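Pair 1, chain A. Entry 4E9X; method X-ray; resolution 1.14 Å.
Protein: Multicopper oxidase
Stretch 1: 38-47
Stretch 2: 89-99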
# COMPACT_ATOMS: atom_id res chain seq x y z
N HIS A 38 -24.91 14.71 3.23
CA HIS A 38 -24.14 15.91 2.88
C HIS A 38 -24.59 17.00 3.83
O HIS A 38 -25.76 17.42 3.81
CB HIS A 38 -24.38 16.27 1.40
CG HIS A 38 -23.45 17.30 0.89
ND1 HIS A 38 -23.59 17.87 -0.37
CD2 HIS A 38 -22.31 17.86 1.39
CE1 HIS A 38 -22.59 18.72 -0.57
NE2 HIS A 38 -21.81 18.76 0.45
N VAL A 39 -23.70 17.45 4.69
CA VAL A 39 -24.01 18.45 5.72
C VAL A 39 -22.92 19.50 5.76
O VAL A 39 -21.91 19.37 5.03
CB VAL A 39 -24.21 17.78 7.08
CG1 VAL A 39 -25.31 16.71 7.04
CG2 VAL A 39 -22.95 17.15 7.68
N GLN A 40 -23.14 20.53 6.58
CA GLN A 40 -22.15 21.59 6.77
C GLN A 40 -21.41 21.44 8.08
O GLN A 40 -21.99 20.97 9.09
CB GLN A 40 -22.89 22.94 6.77
CG GLN A 40 -22.01 24.15 6.65
CD GLN A 40 -22.86 25.38 6.32
OE1 GLN A 40 -24.05 25.50 6.61
NE2 GLN A 40 -22.22 26.34 5.67
N GLU A 41 -20.14 21.86 8.07
CA GLU A 41 -19.36 21.89 9.31
C GLU A 41 -20.16 22.60 10.39
O GLU A 41 -20.75 23.68 10.22
CB GLU A 41 -18.11 22.70 9.06
CG GLU A 41 -17.17 22.81 10.24
CD GLU A 41 -15.93 23.66 9.95
OE1 GLU A 41 -15.74 24.19 8.83
OE2 GLU A 41 -15.08 23.75 10.87
N GLY A 42 -20.23 21.94 11.56
CA GLY A 42 -20.95 22.44 12.74
C GLY A 42 -22.39 21.96 12.81
O GLY A 42 -23.04 22.21 13.83
N ASP A 43 -22.96 21.32 11.79
CA ASP A 43 -24.34 20.88 11.92
C ASP A 43 -24.43 19.82 13.00
O ASP A 43 -23.50 19.05 13.30
CB ASP A 43 -24.87 20.31 10.61
CG ASP A 43 -25.15 21.35 9.53
OD1 ASP A 43 -25.23 22.57 9.79
OD2 ASP A 43 -25.31 20.91 8.38
N ASP A 44 -25.63 19.80 13.63
CA ASP A 44 -25.98 18.75 14.55
C ASP A 44 -26.74 17.69 13.77
O ASP A 44 -27.83 17.97 13.28
CB ASP A 44 -26.85 19.35 15.65
CG ASP A 44 -26.02 20.38 16.42
OD1 ASP A 44 -24.88 20.06 16.85
OD2 ASP A 44 -26.51 21.52 16.57
N VAL A 45 -26.17 16.49 13.68
CA VAL A 45 -26.76 15.40 12.90
C VAL A 45 -27.45 14.42 13.83
O VAL A 45 -26.91 14.04 14.87
CB VAL A 45 -25.64 14.72 12.09
CG1 VAL A 45 -26.23 13.60 11.24
CG2 VAL A 45 -24.97 15.74 11.21
N ILE A 46 -28.64 14.01 13.39
CA ILE A 46 -29.39 12.96 14.06
C ILE A 46 -29.74 11.90 13.04
O ILE A 46 -30.32 12.24 12.00
CB ILE A 46 -30.67 13.56 14.70
CG1 ILE A 46 -30.37 14.70 15.69
CG2 ILE A 46 -31.49 12.46 15.36
CD1 ILE A 46 -31.61 15.52 16.04
N VAL A 47 -29.37 10.65 13.27
CA VAL A 47 -29.71 9.59 12.32
C VAL A 47 -30.47 8.50 13.08
O VAL A 47 -29.92 7.87 14.03
CB VAL A 47 -28.45 9.01 11.66
CG1 VAL A 47 -28.91 7.95 10.64
CG2 VAL A 47 -27.65 10.06 10.91
N TYR A 89 -32.27 2.40 16.55
CA TYR A 89 -31.27 3.09 17.35
C TYR A 89 -31.00 4.47 16.78
O TYR A 89 -30.99 4.63 15.56
CB TYR A 89 -29.98 2.25 17.36
CG TYR A 89 -28.92 2.70 18.33
CD1 TYR A 89 -28.88 2.23 19.62
CD2 TYR A 89 -27.93 3.60 17.97
CE1 TYR A 89 -27.89 2.65 20.49
CE2 TYR A 89 -26.95 4.02 18.85
CZ TYR A 89 -26.91 3.54 20.15
OH TYR A 89 -25.93 3.95 21.05
N THR A 90 -30.77 5.44 17.64
CA THR A 90 -30.51 6.82 17.18
C THR A 90 -29.09 7.27 17.52
O THR A 90 -28.63 7.19 18.67
CB THR A 90 -31.53 7.78 17.81
OG1 THR A 90 -32.85 7.46 17.34
CG2 THR A 90 -31.19 9.23 17.45
N TYR A 91 -28.43 7.72 16.46
CA TYR A 91 -27.10 8.34 16.54
C TYR A 91 -27.24 9.86 16.59
O TYR A 91 -28.03 10.35 15.77
CB TYR A 91 -26.23 7.95 15.34
CG TYR A 91 -25.97 6.44 15.37
CD1 TYR A 91 -24.96 5.95 16.17
CD2 TYR A 91 -26.76 5.53 14.65
CE1 TYR A 91 -24.64 4.59 16.26
CE2 TYR A 91 -26.50 4.17 14.73
CZ TYR A 91 -25.45 3.72 15.54
OH TYR A 91 -25.21 2.38 15.63
N LYS A 92 -26.49 10.53 17.45
CA LYS A 92 -26.40 11.99 17.41
C LYS A 92 -24.95 12.45 17.55
O LYS A 92 -24.22 12.00 18.44
CB LYS A 92 -27.22 12.59 18.58
CG LYS A 92 -28.66 12.16 18.58
CD LYS A 92 -29.44 12.97 19.63
CE LYS A 92 -30.95 12.73 19.47
NZ LYS A 92 -31.78 13.53 20.39
N PHE A 93 -24.52 13.33 16.62
CA PHE A 93 -23.17 13.87 16.69
C PHE A 93 -23.14 15.23 16.06
O PHE A 93 -24.00 15.52 15.20
CB PHE A 93 -22.13 12.93 16.04
CG PHE A 93 -22.44 12.57 14.60
CD1 PHE A 93 -21.99 13.36 13.55
CD2 PHE A 93 -23.20 11.45 14.34
CE1 PHE A 93 -22.32 12.99 12.25
CE2 PHE A 93 -23.51 11.08 13.05
CZ PHE A 93 -23.07 11.86 11.98
N LYS A 94 -22.18 16.06 16.44
CA LYS A 94 -21.95 17.29 15.72
C LYS A 94 -20.88 17.03 14.67
O LYS A 94 -19.86 16.39 14.90
CB LYS A 94 -21.46 18.42 16.66
CG LYS A 94 -21.19 19.79 16.03
CD LYS A 94 -20.77 20.78 17.09
CE LYS A 94 -21.94 21.22 17.94
NZ LYS A 94 -22.78 22.22 17.20
N ALA A 95 -21.15 17.60 13.47
CA ALA A 95 -20.24 17.46 12.36
C ALA A 95 -19.11 18.49 12.43
O ALA A 95 -19.03 19.36 11.56
CB ALA A 95 -21.05 17.64 11.06
N ASP A 96 -18.26 18.39 13.44
CA ASP A 96 -17.22 19.39 13.62
C ASP A 96 -15.98 18.99 12.85
O ASP A 96 -15.07 19.81 12.74
CB ASP A 96 -16.88 19.67 15.07
CG ASP A 96 -16.64 18.49 15.95
OD1 ASP A 96 -16.44 17.36 15.49
OD2 ASP A 96 -16.67 18.71 17.20
N ARG A 97 -15.88 17.80 12.33
CA ARG A 97 -14.74 17.35 11.51
C ARG A 97 -15.10 17.49 10.04
O ARG A 97 -16.08 16.91 9.61
CB ARG A 97 -14.37 15.89 11.87
CG ARG A 97 -13.41 15.25 10.78
CD ARG A 97 -12.06 15.90 10.77
NE ARG A 97 -11.05 14.88 10.47
CZ ARG A 97 -10.86 14.30 9.30
NH1 ARG A 97 -11.56 14.61 8.22
NH2 ARG A 97 -9.90 13.39 9.23
N ILE A 98 -14.34 18.27 9.29
CA ILE A 98 -14.70 18.54 7.90
C ILE A 98 -14.22 17.42 6.99
O ILE A 98 -13.33 16.62 7.27
CB ILE A 98 -14.06 19.89 7.50
CG1 ILE A 98 -12.52 19.85 7.50
CG2 ILE A 98 -14.58 21.01 8.37
CD1 ILE A 98 -11.81 21.15 7.15
N GLY A 99 -14.80 17.46 5.78
CA GLY A 99 -14.22 16.78 4.62
C GLY A 99 -14.95 15.53 4.20
O GLY A 99 -16.11 15.26 4.58
O HOH W 1 -15.47 22.47 13.31

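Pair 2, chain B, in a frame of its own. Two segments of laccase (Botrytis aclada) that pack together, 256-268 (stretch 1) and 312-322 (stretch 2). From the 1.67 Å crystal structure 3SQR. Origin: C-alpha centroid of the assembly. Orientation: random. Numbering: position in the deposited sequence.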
# COMPACT_ATOMS: atom_id res chain seq x y z
N THR B 256 21.23 -13.10 -2.09
CA THR B 256 22.68 -13.24 -2.32
C THR B 256 23.32 -12.00 -2.81
O THR B 256 22.85 -11.39 -3.78
CB THR B 256 22.90 -14.35 -3.31
OG1 THR B 256 22.41 -15.53 -2.71
CG2 THR B 256 24.42 -14.50 -3.62
N PHE B 257 24.41 -11.59 -2.16
CA PHE B 257 25.14 -10.45 -2.57
C PHE B 257 26.53 -10.91 -3.11
O PHE B 257 27.13 -11.87 -2.59
CB PHE B 257 25.44 -9.47 -1.44
CG PHE B 257 24.35 -8.52 -1.10
CD1 PHE B 257 23.15 -8.43 -1.84
CD2 PHE B 257 24.49 -7.71 0.01
CE1 PHE B 257 22.18 -7.52 -1.45
CE2 PHE B 257 23.49 -6.79 0.39
CZ PHE B 257 22.36 -6.71 -0.36
N VAL B 258 26.94 -10.23 -4.16
CA VAL B 258 28.29 -10.25 -4.70
C VAL B 258 29.07 -9.04 -4.17
O VAL B 258 28.70 -7.88 -4.26
CB VAL B 258 28.29 -10.24 -6.24
CG1 VAL B 258 29.80 -10.08 -6.76
CG2 VAL B 258 27.64 -11.48 -6.81
N GLU B 259 30.22 -9.33 -3.58
CA GLU B 259 30.95 -8.34 -2.90
C GLU B 259 31.28 -7.15 -3.84
O GLU B 259 31.62 -7.36 -4.99
CB GLU B 259 32.24 -9.05 -2.35
CG GLU B 259 33.11 -8.12 -1.70
CD GLU B 259 32.79 -7.80 -0.27
OE1 GLU B 259 32.39 -8.66 0.54
OE2 GLU B 259 33.01 -6.65 0.09
N GLY B 260 31.13 -5.94 -3.33
CA GLY B 260 31.37 -4.69 -4.08
C GLY B 260 30.22 -4.23 -4.98
O GLY B 260 30.29 -3.16 -5.54
N THR B 261 29.15 -5.02 -5.06
CA THR B 261 28.02 -4.68 -5.94
C THR B 261 27.04 -3.78 -5.15
O THR B 261 26.82 -3.99 -3.95
CB THR B 261 27.31 -5.93 -6.42
OG1 THR B 261 28.21 -6.81 -7.11
CG2 THR B 261 26.15 -5.61 -7.43
N LYS B 262 26.46 -2.78 -5.83
CA LYS B 262 25.38 -1.98 -5.21
C LYS B 262 24.03 -2.51 -5.70
O LYS B 262 23.82 -2.67 -6.91
CB LYS B 262 25.53 -0.51 -5.52
CG LYS B 262 26.75 0.16 -4.90
CD LYS B 262 26.76 1.58 -5.44
CE LYS B 262 27.87 2.43 -4.86
NZ LYS B 262 27.93 3.72 -5.64
N TYR B 263 23.15 -2.80 -4.75
CA TYR B 263 21.86 -3.43 -5.00
C TYR B 263 20.75 -2.47 -4.62
O TYR B 263 20.76 -1.87 -3.58
CB TYR B 263 21.67 -4.67 -4.18
CG TYR B 263 22.64 -5.73 -4.57
CD1 TYR B 263 22.37 -6.58 -5.60
CD2 TYR B 263 23.85 -5.88 -3.87
CE1 TYR B 263 23.24 -7.53 -6.02
CE2 TYR B 263 24.73 -6.88 -4.27
CZ TYR B 263 24.43 -7.69 -5.32
OH TYR B 263 25.29 -8.72 -5.75
N ARG B 264 19.77 -2.36 -5.50
CA ARG B 264 18.50 -1.71 -5.19
C ARG B 264 17.50 -2.77 -4.70
O ARG B 264 17.28 -3.81 -5.32
CB ARG B 264 17.97 -1.03 -6.45
CG ARG B 264 16.61 -0.41 -6.23
CD ARG B 264 16.19 0.28 -7.48
NE ARG B 264 15.07 1.16 -7.24
CZ ARG B 264 14.72 2.12 -8.09
NH1 ARG B 264 15.42 2.35 -9.20
NH2 ARG B 264 13.67 2.86 -7.81
N LEU B 265 17.02 -2.55 -3.50
CA LEU B 265 15.98 -3.40 -2.86
C LEU B 265 14.74 -2.54 -2.74
O LEU B 265 14.80 -1.41 -2.31
CB LEU B 265 16.38 -3.79 -1.45
CG LEU B 265 17.50 -4.83 -1.28
CD1 LEU B 265 18.76 -4.56 -2.09
CD2 LEU B 265 17.74 -5.04 0.24
N ARG B 266 13.60 -3.15 -2.99
CA ARG B 266 12.35 -2.38 -3.03
C ARG B 266 11.45 -2.95 -1.97
O ARG B 266 10.95 -4.04 -2.13
CB ARG B 266 11.75 -2.49 -4.42
CG ARG B 266 12.67 -2.03 -5.56
CD ARG B 266 12.01 -2.34 -6.86
NE ARG B 266 12.71 -1.92 -8.04
CZ ARG B 266 12.48 -0.80 -8.73
NH1 ARG B 266 11.60 0.07 -8.30
NH2 ARG B 266 13.17 -0.54 -9.83
N LEU B 267 11.35 -2.23 -0.88
CA LEU B 267 10.75 -2.72 0.32
C LEU B 267 9.30 -2.29 0.36
O LEU B 267 9.00 -1.12 0.19
CB LEU B 267 11.47 -2.21 1.53
CG LEU B 267 12.99 -2.52 1.50
CD1 LEU B 267 13.73 -1.75 2.61
CD2 LEU B 267 13.22 -4.03 1.58
N ILE B 268 8.44 -3.26 0.63
CA ILE B 268 6.98 -3.01 0.78
C ILE B 268 6.43 -3.72 1.96
O ILE B 268 6.56 -4.94 2.07
CB ILE B 268 6.17 -3.39 -0.46
CG1 ILE B 268 6.91 -3.02 -1.75
CG2 ILE B 268 4.67 -2.76 -0.36
CD1 ILE B 268 6.09 -3.20 -2.98
N ASP B 312 12.67 2.51 -1.44
CA ASP B 312 13.69 1.97 -2.29
C ASP B 312 14.97 2.33 -1.54
O ASP B 312 15.15 3.47 -1.09
CB ASP B 312 13.75 2.59 -3.66
CG ASP B 312 12.65 2.14 -4.57
OD1 ASP B 312 11.56 2.64 -4.36
OD2 ASP B 312 12.86 1.33 -5.50
N VAL B 313 15.80 1.31 -1.37
CA VAL B 313 17.14 1.49 -0.77
C VAL B 313 18.21 0.86 -1.63
O VAL B 313 18.03 -0.11 -2.31
CB VAL B 313 17.17 0.90 0.67
CG1 VAL B 313 16.04 1.50 1.52
CG2 VAL B 313 17.03 -0.67 0.59
N ILE B 314 19.40 1.44 -1.53
CA ILE B 314 20.54 0.91 -2.21
C ILE B 314 21.43 0.38 -1.09
O ILE B 314 21.64 1.07 -0.09
CB ILE B 314 21.32 1.97 -2.96
CG1 ILE B 314 20.49 2.56 -4.09
CG2 ILE B 314 22.61 1.33 -3.62
CD1 ILE B 314 19.88 1.60 -5.02
N VAL B 315 21.86 -0.86 -1.28
CA VAL B 315 22.72 -1.50 -0.26
C VAL B 315 23.98 -1.91 -1.03
O VAL B 315 23.91 -2.65 -2.03
CB VAL B 315 22.11 -2.69 0.39
CG1 VAL B 315 23.09 -3.15 1.53
CG2 VAL B 315 20.79 -2.35 1.03
N GLU B 316 25.11 -1.44 -0.52
CA GLU B 316 26.41 -1.86 -1.05
C GLU B 316 26.92 -3.03 -0.22
O GLU B 316 26.88 -2.99 1.03
CB GLU B 316 27.40 -0.68 -1.07
CG GLU B 316 28.73 -1.09 -1.59
CD GLU B 316 29.63 0.10 -1.78
OE1 GLU B 316 29.57 1.00 -0.92
OE2 GLU B 316 30.36 0.13 -2.81
N ALA B 317 27.27 -4.08 -0.95
CA ALA B 317 27.67 -5.35 -0.41
C ALA B 317 29.19 -5.17 -0.07
O ALA B 317 30.03 -5.78 -0.70
CB ALA B 317 27.48 -6.44 -1.43
N ASN B 318 29.44 -4.36 0.93
CA ASN B 318 30.81 -4.01 1.35
C ASN B 318 31.18 -4.61 2.72
O ASN B 318 32.07 -4.08 3.40
CB ASN B 318 30.98 -2.47 1.41
CG ASN B 318 30.00 -1.78 2.36
OD1 ASN B 318 29.13 -2.39 3.00
ND2 ASN B 318 30.14 -0.46 2.45
N ALA B 319 30.46 -5.63 3.16
CA ALA B 319 30.79 -6.30 4.42
C ALA B 319 31.71 -7.49 4.17
O ALA B 319 31.92 -7.98 3.03
CB ALA B 319 29.51 -6.75 5.19
N ALA B 320 32.29 -7.95 5.30
CA ALA B 320 32.99 -9.22 5.30
C ALA B 320 32.01 -10.22 4.73
O ALA B 320 30.80 -10.17 5.12
CB ALA B 320 33.36 -9.60 6.74
N ALA B 321 32.47 -11.05 3.80
CA ALA B 321 31.64 -12.08 3.21
C ALA B 321 31.19 -13.08 4.28
O ALA B 321 31.99 -13.77 4.91
CB ALA B 321 32.33 -12.81 2.06
N ASP B 322 29.89 -13.15 4.48
CA ASP B 322 29.33 -13.96 5.52
C ASP B 322 27.81 -13.92 5.27
O ASP B 322 27.33 -13.19 4.38
CB ASP B 322 29.62 -13.35 6.89
CG ASP B 322 29.67 -14.42 8.02
OD1 ASP B 322 29.19 -15.57 7.85
OD2 ASP B 322 30.19 -14.07 9.09

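The sharpest difference lies where charge sits on one face of the two-stranded sheet. In pair 1 a salt bridge ties directly opposed residues near the turn, D44(A) OD1 to K94(A) NZ at 3.0 Å, and the same amine makes a weak hydrogen bond to G42(A) O at 3.4 Å. In pair 2 the matching positions, K262(B) and E316(B), carry the charges in reverse order but come no closer than 4.0 Å, K262(B) CE to E316(B) OE2. The salt bridges lie farther along the strands instead: R264(B) NE and NH2 donate to D312(B) OD2 at 2.8 and 2.9 Å, with the oxygen near the guanidinium plane, while R266(B) NH1 lies 3.3 Å from D312(B) OD2 and contributes charge alone. At the positions of R264(B) and D312(B), pair 1 has an apolar contact, I46(A) CG2 to T90(A) CG2 at 3.9 Å.

The backbone frame is shared: 14 central residues superpose with an RMSD of 0.7 Å. In each pair a type II turn leads into a strand that runs antiparallel to its partner. The turn glycines, G42(A) and G260(B), match within 0.4 Å and have positive phi, which favours glycine. Each donates its N to the O of a matched alanine, G42(A) N to A95(A) O at 2.8 Å and G260(B) N to A317(B) O at 2.9 Å. The alanine N atoms answer, A95(A) N to D43(A) O at 2.8 Å and A317(B) N to T261(B) O at 3.0 Å, so the turn is clamped from both directions. Reciprocal backbone hydrogen bonds then join V45(A) with F93(A) and, at the matched positions, Y263(B) with V315(B).

On the face bearing these two residue pairs, aromatic and aliphatic side chains exchange strands. V45(A) sets its CB over one face of the F93(A) ring, 4.0 Å from the centroid; in pair 2 the ring belongs to Y263(B), whose edge meets A317(B), CE2 to CB at 4.0 Å. The F93(A) and V315(B) side-chain centres still fall within 0.4 Å. Beside the alanines, V39(A) CG2 reaches A95(A) CB at 3.9 Å, whereas F257(B) CD2 approaches A317(B) CB at 3.6 Å and its CE2 reaches V315(B) CG1 at 3.8 Å.

The matched glutamates also differ: one water donates to E41(A) OE2 and D96(A) O, at 2.8 and 2.7 Å, whereas E259(B) OE1 lies just 2.6 Å from A319(B) O.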